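Single-strand DNA-binding protein (Agrobacterium tumefaciens, PDB 3BTP) binds single-stranded DNA regardless of nucleotide sequence and mediates the nuclear uptake of transferred T-DNA strands during plant transformation by Agrobacterium. Local coordinates at residues R112-G124 with F145-Y159. Residues are numbered along the deposited sequence; the frame is centred on the assembly and turned at random.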
loop_
_atom_site.group_PDB
_atom_site.type_symbol
_atom_site.label_atom_id
_atom_site.label_comp_id
_atom_site.label_asym_id
_atom_site.label_seq_id
_atom_site.Cartn_x
_atom_site.Cartn_y
_atom_site.Cartn_z
ATOM N N ARG A 112 -18.508 7.573 -13.806
ATOM C CA ARG A 112 -18.424 7.636 -12.306
ATOM C C ARG A 112 -18.925 6.378 -11.571
ATOM O O ARG A 112 -19.946 5.785 -11.926
ATOM C CB ARG A 112 -19.146 8.875 -11.802
ATOM C CG ARG A 112 -18.423 10.138 -12.229
ATOM C CD ARG A 112 -18.698 11.290 -11.302
ATOM N NE ARG A 112 -17.662 11.351 -10.293
ATOM C CZ ARG A 112 -16.508 12.002 -10.435
ATOM N NH1 ARG A 112 -16.252 12.656 -11.557
ATOM N NH2 ARG A 112 -15.609 11.995 -9.458
ATOM N N ARG A 113 -18.149 5.947 -10.572
ATOM C CA ARG A 113 -18.518 4.813 -9.743
ATOM C C ARG A 113 -19.647 5.204 -8.842
ATOM O O ARG A 113 -19.663 6.302 -8.280
ATOM C CB ARG A 113 -17.348 4.405 -8.888
ATOM C CG ARG A 113 -16.207 3.690 -9.611
ATOM C CD ARG A 113 -15.563 2.895 -8.507
ATOM N NE ARG A 113 -15.342 1.558 -8.948
ATOM C CZ ARG A 113 -15.768 0.443 -8.397
ATOM N NH1 ARG A 113 -16.470 0.427 -7.295
ATOM N NH2 ARG A 113 -15.423 -0.681 -8.994
ATOM N N THR A 114 -20.581 4.286 -8.688
ATOM C CA THR A 114 -21.707 4.445 -7.764
ATOM C C THR A 114 -21.328 4.439 -6.252
ATOM O O THR A 114 -22.089 4.891 -5.431
ATOM C CB THR A 114 -22.756 3.353 -8.025
ATOM O OG1 THR A 114 -22.167 2.070 -7.770
ATOM C CG2 THR A 114 -23.315 3.451 -9.517
ATOM N N ASP A 115 -20.136 3.950 -5.923
ATOM C CA ASP A 115 -19.630 3.831 -4.569
ATOM C C ASP A 115 -18.384 4.691 -4.321
ATOM O O ASP A 115 -17.577 4.396 -3.449
ATOM C CB ASP A 115 -19.350 2.331 -4.280
ATOM C CG ASP A 115 -18.203 1.760 -5.132
ATOM O OD1 ASP A 115 -17.681 2.552 -5.919
ATOM O OD2 ASP A 115 -17.808 0.554 -5.005
ATOM N N GLU A 116 -18.237 5.771 -5.077
ATOM C CA GLU A 116 -17.051 6.645 -5.025
ATOM C C GLU A 116 -16.964 7.457 -3.694
ATOM O O GLU A 116 -15.912 8.038 -3.373
ATOM C CB GLU A 116 -17.047 7.569 -6.272
ATOM C CG GLU A 116 -18.207 8.622 -6.343
ATOM C CD GLU A 116 -18.027 9.701 -7.520
ATOM O OE1 GLU A 116 -16.940 9.830 -8.174
ATOM O OE2 GLU A 116 -19.002 10.437 -7.781
ATOM N N TYR A 117 -18.109 7.542 -2.968
ATOM C CA TYR A 117 -18.096 7.958 -1.575
ATOM C C TYR A 117 -19.135 7.222 -0.733
ATOM O O TYR A 117 -20.122 6.647 -1.258
ATOM C CB TYR A 117 -18.063 9.515 -1.357
ATOM C CG TYR A 117 -19.387 10.218 -1.668
ATOM C CD1 TYR A 117 -20.418 10.272 -0.705
ATOM C CD2 TYR A 117 -19.622 10.773 -2.951
ATOM C CE1 TYR A 117 -21.645 10.879 -0.979
ATOM C CE2 TYR A 117 -20.817 11.419 -3.230
ATOM C CZ TYR A 117 -21.831 11.452 -2.248
ATOM O OH TYR A 117 -23.019 12.050 -2.542
ATOM N N ILE A 118 -18.847 7.208 0.567
ATOM C CA ILE A 118 -19.725 6.729 1.592
ATOM C C ILE A 118 -19.882 7.866 2.639
ATOM O O ILE A 118 -18.896 8.491 3.034
ATOM C CB ILE A 118 -19.149 5.464 2.268
ATOM C CG1 ILE A 118 -18.879 4.328 1.244
ATOM C CG2 ILE A 118 -20.045 4.993 3.405
ATOM C CD1 ILE A 118 -18.078 3.191 1.792
ATOM N N LEU A 119 -21.115 8.116 3.089
ATOM C CA LEU A 119 -21.381 9.089 4.158
ATOM C C LEU A 119 -21.562 8.362 5.458
ATOM O O LEU A 119 -22.443 7.493 5.564
ATOM C CB LEU A 119 -22.669 9.923 3.861
ATOM C CG LEU A 119 -22.490 10.960 2.726
ATOM C CD1 LEU A 119 -23.721 11.883 2.715
ATOM C CD2 LEU A 119 -21.163 11.844 2.837
ATOM N N VAL A 120 -20.710 8.660 6.438
ATOM C CA VAL A 120 -20.827 7.965 7.727
ATOM C C VAL A 120 -21.407 8.899 8.780
ATOM O O VAL A 120 -21.054 10.069 8.841
ATOM C CB VAL A 120 -19.482 7.364 8.250
ATOM C CG1 VAL A 120 -19.741 6.444 9.482
ATOM C CG2 VAL A 120 -18.739 6.603 7.120
ATOM N N ARG A 121 -22.272 8.350 9.625
ATOM C CA ARG A 121 -22.850 9.113 10.740
ATOM C C ARG A 121 -22.800 8.358 12.045
ATOM O O ARG A 121 -22.792 7.126 12.061
ATOM C CB ARG A 121 -24.288 9.563 10.415
ATOM C CG ARG A 121 -25.237 8.421 10.289
ATOM C CD ARG A 121 -26.428 8.755 9.339
ATOM N NE ARG A 121 -27.348 7.602 9.294
ATOM C CZ ARG A 121 -27.427 6.697 8.304
ATOM N NH1 ARG A 121 -26.625 6.766 7.222
ATOM N NH2 ARG A 121 -28.278 5.687 8.412
ATOM N N GLN A 122 -22.708 9.104 13.137
ATOM C CA GLN A 122 -22.782 8.541 14.500
ATOM C C GLN A 122 -24.249 8.336 14.926
ATOM O O GLN A 122 -25.074 9.227 14.820
ATOM C CB GLN A 122 -22.076 9.462 15.488
ATOM C CG GLN A 122 -20.558 9.494 15.322
ATOM C CD GLN A 122 -19.882 10.376 16.382
ATOM O OE1 GLN A 122 -20.132 11.566 16.446
ATOM N NE2 GLN A 122 -19.021 9.776 17.217
ATOM N N THR A 123 -24.591 7.158 15.404
ATOM C CA THR A 123 -25.990 6.957 15.822
ATOM C C THR A 123 -26.067 6.423 17.243
ATOM O O THR A 123 -27.072 5.853 17.604
ATOM C CB THR A 123 -26.725 5.951 14.900
ATOM O OG1 THR A 123 -26.115 4.679 15.052
ATOM C CG2 THR A 123 -26.639 6.345 13.416
ATOM N N GLY A 124 -25.015 6.557 18.047
ATOM C CA GLY A 124 -24.961 5.810 19.317
ATOM C C GLY A 124 -23.611 5.876 19.980
ATOM O O GLY A 124 -22.684 6.384 19.390
ATOM N N PHE A 145 -23.440 16.997 4.534
ATOM C CA PHE A 145 -22.075 16.722 3.991
ATOM C C PHE A 145 -20.975 17.097 4.983
ATOM O O PHE A 145 -20.095 16.275 5.257
ATOM C CB PHE A 145 -21.836 17.425 2.644
ATOM C CG PHE A 145 -22.512 16.755 1.438
ATOM C CD1 PHE A 145 -22.276 15.395 1.145
ATOM C CD2 PHE A 145 -23.292 17.523 0.520
ATOM C CE1 PHE A 145 -22.800 14.811 0.050
ATOM C CE2 PHE A 145 -23.886 16.939 -0.632
ATOM C CZ PHE A 145 -23.648 15.553 -0.870
ATOM N N ASN A 146 -21.002 18.320 5.531
ATOM C CA ASN A 146 -19.998 18.775 6.501
ATOM C C ASN A 146 -20.033 18.203 7.899
ATOM O O ASN A 146 -19.058 18.386 8.658
ATOM C CB ASN A 146 -19.910 20.294 6.568
ATOM C CG ASN A 146 -19.210 20.907 5.307
ATOM O OD1 ASN A 146 -19.526 22.019 4.908
ATOM N ND2 ASN A 146 -18.290 20.151 4.679
ATOM N N ALA A 147 -21.122 17.532 8.264
ATOM C CA ALA A 147 -21.321 16.915 9.598
ATOM C C ALA A 147 -21.001 15.444 9.580
ATOM O O ALA A 147 -20.768 14.850 10.638
ATOM C CB ALA A 147 -22.789 17.048 10.038
ATOM N N SER A 148 -21.090 14.833 8.386
ATOM C CA SER A 148 -20.709 13.419 8.180
ATOM C C SER A 148 -19.196 13.244 8.179
ATOM O O SER A 148 -18.456 14.177 7.812
ATOM C CB SER A 148 -21.245 12.890 6.818
ATOM O OG SER A 148 -22.637 13.052 6.771
ATOM N N CYS A 149 -18.757 12.027 8.534
ATOM C CA CYS A 149 -17.480 11.516 8.027
ATOM C C CYS A 149 -17.597 11.061 6.522
ATOM O O CYS A 149 -18.228 10.048 6.212
ATOM C CB CYS A 149 -16.902 10.385 8.906
ATOM S SG CYS A 149 -15.226 9.986 8.368
ATOM N N ARG A 150 -17.007 11.824 5.598
ATOM C CA ARG A 150 -17.064 11.485 4.171
ATOM C C ARG A 150 -15.890 10.564 3.736
ATOM O O ARG A 150 -14.709 10.913 3.877
ATOM C CB ARG A 150 -17.064 12.777 3.332
ATOM C CG ARG A 150 -18.185 13.782 3.661
ATOM C CD ARG A 150 -18.258 14.911 2.573
ATOM N NE ARG A 150 -16.997 15.659 2.403
ATOM C CZ ARG A 150 -16.576 16.719 3.123
ATOM N NH1 ARG A 150 -17.325 17.220 4.106
ATOM N NH2 ARG A 150 -15.401 17.318 2.818
ATOM N N LEU A 151 -16.204 9.403 3.191
ATOM C CA LEU A 151 -15.145 8.461 2.816
ATOM C C LEU A 151 -15.045 8.441 1.281
ATOM O O LEU A 151 -16.052 8.242 0.656
ATOM C CB LEU A 151 -15.432 7.067 3.418
ATOM C CG LEU A 151 -15.267 6.874 4.947
ATOM C CD1 LEU A 151 -15.530 5.433 5.417
ATOM C CD2 LEU A 151 -13.829 7.259 5.480
ATOM N N TYR A 152 -13.857 8.759 0.706
ATOM C CA TYR A 152 -13.650 8.791 -0.769
ATOM C C TYR A 152 -12.909 7.513 -1.242
ATOM O O TYR A 152 -11.866 7.181 -0.686
ATOM C CB TYR A 152 -12.827 10.009 -1.142
ATOM C CG TYR A 152 -13.412 11.287 -0.641
ATOM C CD1 TYR A 152 -14.375 11.960 -1.396
ATOM C CD2 TYR A 152 -13.049 11.813 0.608
ATOM C CE1 TYR A 152 -14.953 13.111 -0.929
ATOM C CE2 TYR A 152 -13.621 12.976 1.094
ATOM C CZ TYR A 152 -14.554 13.626 0.299
ATOM O OH TYR A 152 -15.099 14.802 0.710
ATOM N N ARG A 153 -13.443 6.820 -2.228
ATOM C CA ARG A 153 -12.851 5.587 -2.754
ATOM C C ARG A 153 -11.623 5.997 -3.599
ATOM O O ARG A 153 -11.712 6.940 -4.378
ATOM C CB ARG A 153 -13.854 4.870 -3.642
ATOM C CG ARG A 153 -13.447 3.424 -4.007
ATOM C CD ARG A 153 -14.335 2.847 -5.170
ATOM N NE ARG A 153 -13.898 1.477 -5.525
ATOM C CZ ARG A 153 -14.187 0.363 -4.837
ATOM N NH1 ARG A 153 -14.985 0.396 -3.759
ATOM N NH2 ARG A 153 -13.707 -0.818 -5.252
ATOM N N ASP A 154 -10.464 5.351 -3.410
ATOM C CA ASP A 154 -9.292 5.620 -4.253
ATOM C C ASP A 154 -9.267 4.607 -5.399
ATOM O O ASP A 154 -10.245 3.885 -5.583
ATOM C CB ASP A 154 -7.972 5.680 -3.458
ATOM C CG ASP A 154 -7.416 4.291 -3.024
ATOM O OD1 ASP A 154 -8.001 3.228 -3.359
ATOM O OD2 ASP A 154 -6.385 4.282 -2.261
ATOM N N GLY A 155 -8.138 4.512 -6.127
ATOM C CA GLY A 155 -8.091 3.646 -7.295
ATOM C C GLY A 155 -8.142 2.147 -7.065
ATOM O O GLY A 155 -8.477 1.411 -7.978
ATOM N N VAL A 156 -7.834 1.698 -5.858
ATOM C CA VAL A 156 -7.925 0.283 -5.459
ATOM C C VAL A 156 -9.090 -0.027 -4.478
ATOM O O VAL A 156 -9.219 -1.160 -4.009
ATOM C CB VAL A 156 -6.543 -0.250 -4.891
ATOM C CG1 VAL A 156 -5.442 -0.126 -5.978
ATOM C CG2 VAL A 156 -6.072 0.563 -3.709
ATOM N N GLY A 157 -9.951 0.938 -4.150
ATOM C CA GLY A 157 -11.054 0.597 -3.243
ATOM C C GLY A 157 -10.757 0.779 -1.753
ATOM O O GLY A 157 -11.506 0.311 -0.923
ATOM N N ASN A 158 -9.634 1.436 -1.435
ATOM C CA ASN A 158 -9.392 2.040 -0.098
ATOM C C ASN A 158 -10.280 3.261 0.013
ATOM O O ASN A 158 -10.588 3.895 -1.015
ATOM C CB ASN A 158 -7.958 2.499 0.078
ATOM C CG ASN A 158 -6.940 1.407 -0.236
ATOM O OD1 ASN A 158 -7.102 0.231 0.094
ATOM N ND2 ASN A 158 -5.876 1.812 -0.898
ATOM N N TYR A 159 -10.696 3.571 1.231
ATOM C CA TYR A 159 -11.553 4.720 1.503
ATOM C C TYR A 159 -10.848 5.693 2.473
ATOM O O TYR A 159 -10.426 5.331 3.599
ATOM C CB TYR A 159 -12.970 4.259 2.017
ATOM C CG TYR A 159 -13.936 3.822 0.894
ATOM C CD1 TYR A 159 -14.766 4.717 0.280
ATOM C CD2 TYR A 159 -13.953 2.530 0.426
ATOM C CE1 TYR A 159 -15.650 4.330 -0.751
ATOM C CE2 TYR A 159 -14.809 2.118 -0.634
ATOM C CZ TYR A 159 -15.662 3.028 -1.206
ATOM O OH TYR A 159 -16.491 2.663 -2.251
#
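Phe145, on the last turn of helix 142-147, turns its ring edge to Tyr117 OH, 3.8 Å from Phe145 CE1, while both methyls of Leu119 lie against CD1 of the same ring. At Ser148 the chain leaves the helix; Ser148 OG bonds back to Glu144 O, and Ser148 CB rests on Leu119 CD2. Strand 149-153 then runs antiparallel to strand 117-124. Cys149 O accepts from Val120 N; the return bond, Cys149 N to Val120 O, is weak. On the face of Tyr117 and Leu119, Arg150 CG lies alongside Leu119 CD2 (3.6 Å), before a bend at chi3 (-57°) takes the guanidinium away to Phe145 O and Asp212 O. Leu151 pairs with Ile118 through two backbone bonds, Leu151 N reaching Ile118 O at 2.8 Å, and Leu151 CD1 packs on Val120 CG2 on the face that meets Leu264. Arg153, extended from CG to NE, lays its guanidinium flat on that of Arg113, planes 11° apart. Asp115 probably offsets the two like charges: its carboxylate meets the edge of the Arg113 group, and OD2 stands 3.1 Å from Arg153 NH1, well out of the guanidinium plane, so this second link is purely electrostatic. Glu304 and Lys266 extend the charge network. Gly157 CA, ending the type I turn 154-157, covers the opposite face of the Arg153 guanidinium. Tyr159 OH accepts from Arg153 NH1 in that guanidinium's plane; its modelled 2.4 Å to Asp115 O is doubtfully short. Ile118 CD1 sits over the Tyr159 ring, 3.8 Å from its centroid. The arrangement is the central strand pair of a four-stranded antiparallel sheet of order 2-1-3-4, its 149-153 strand entered from a helix and left through a tight turn.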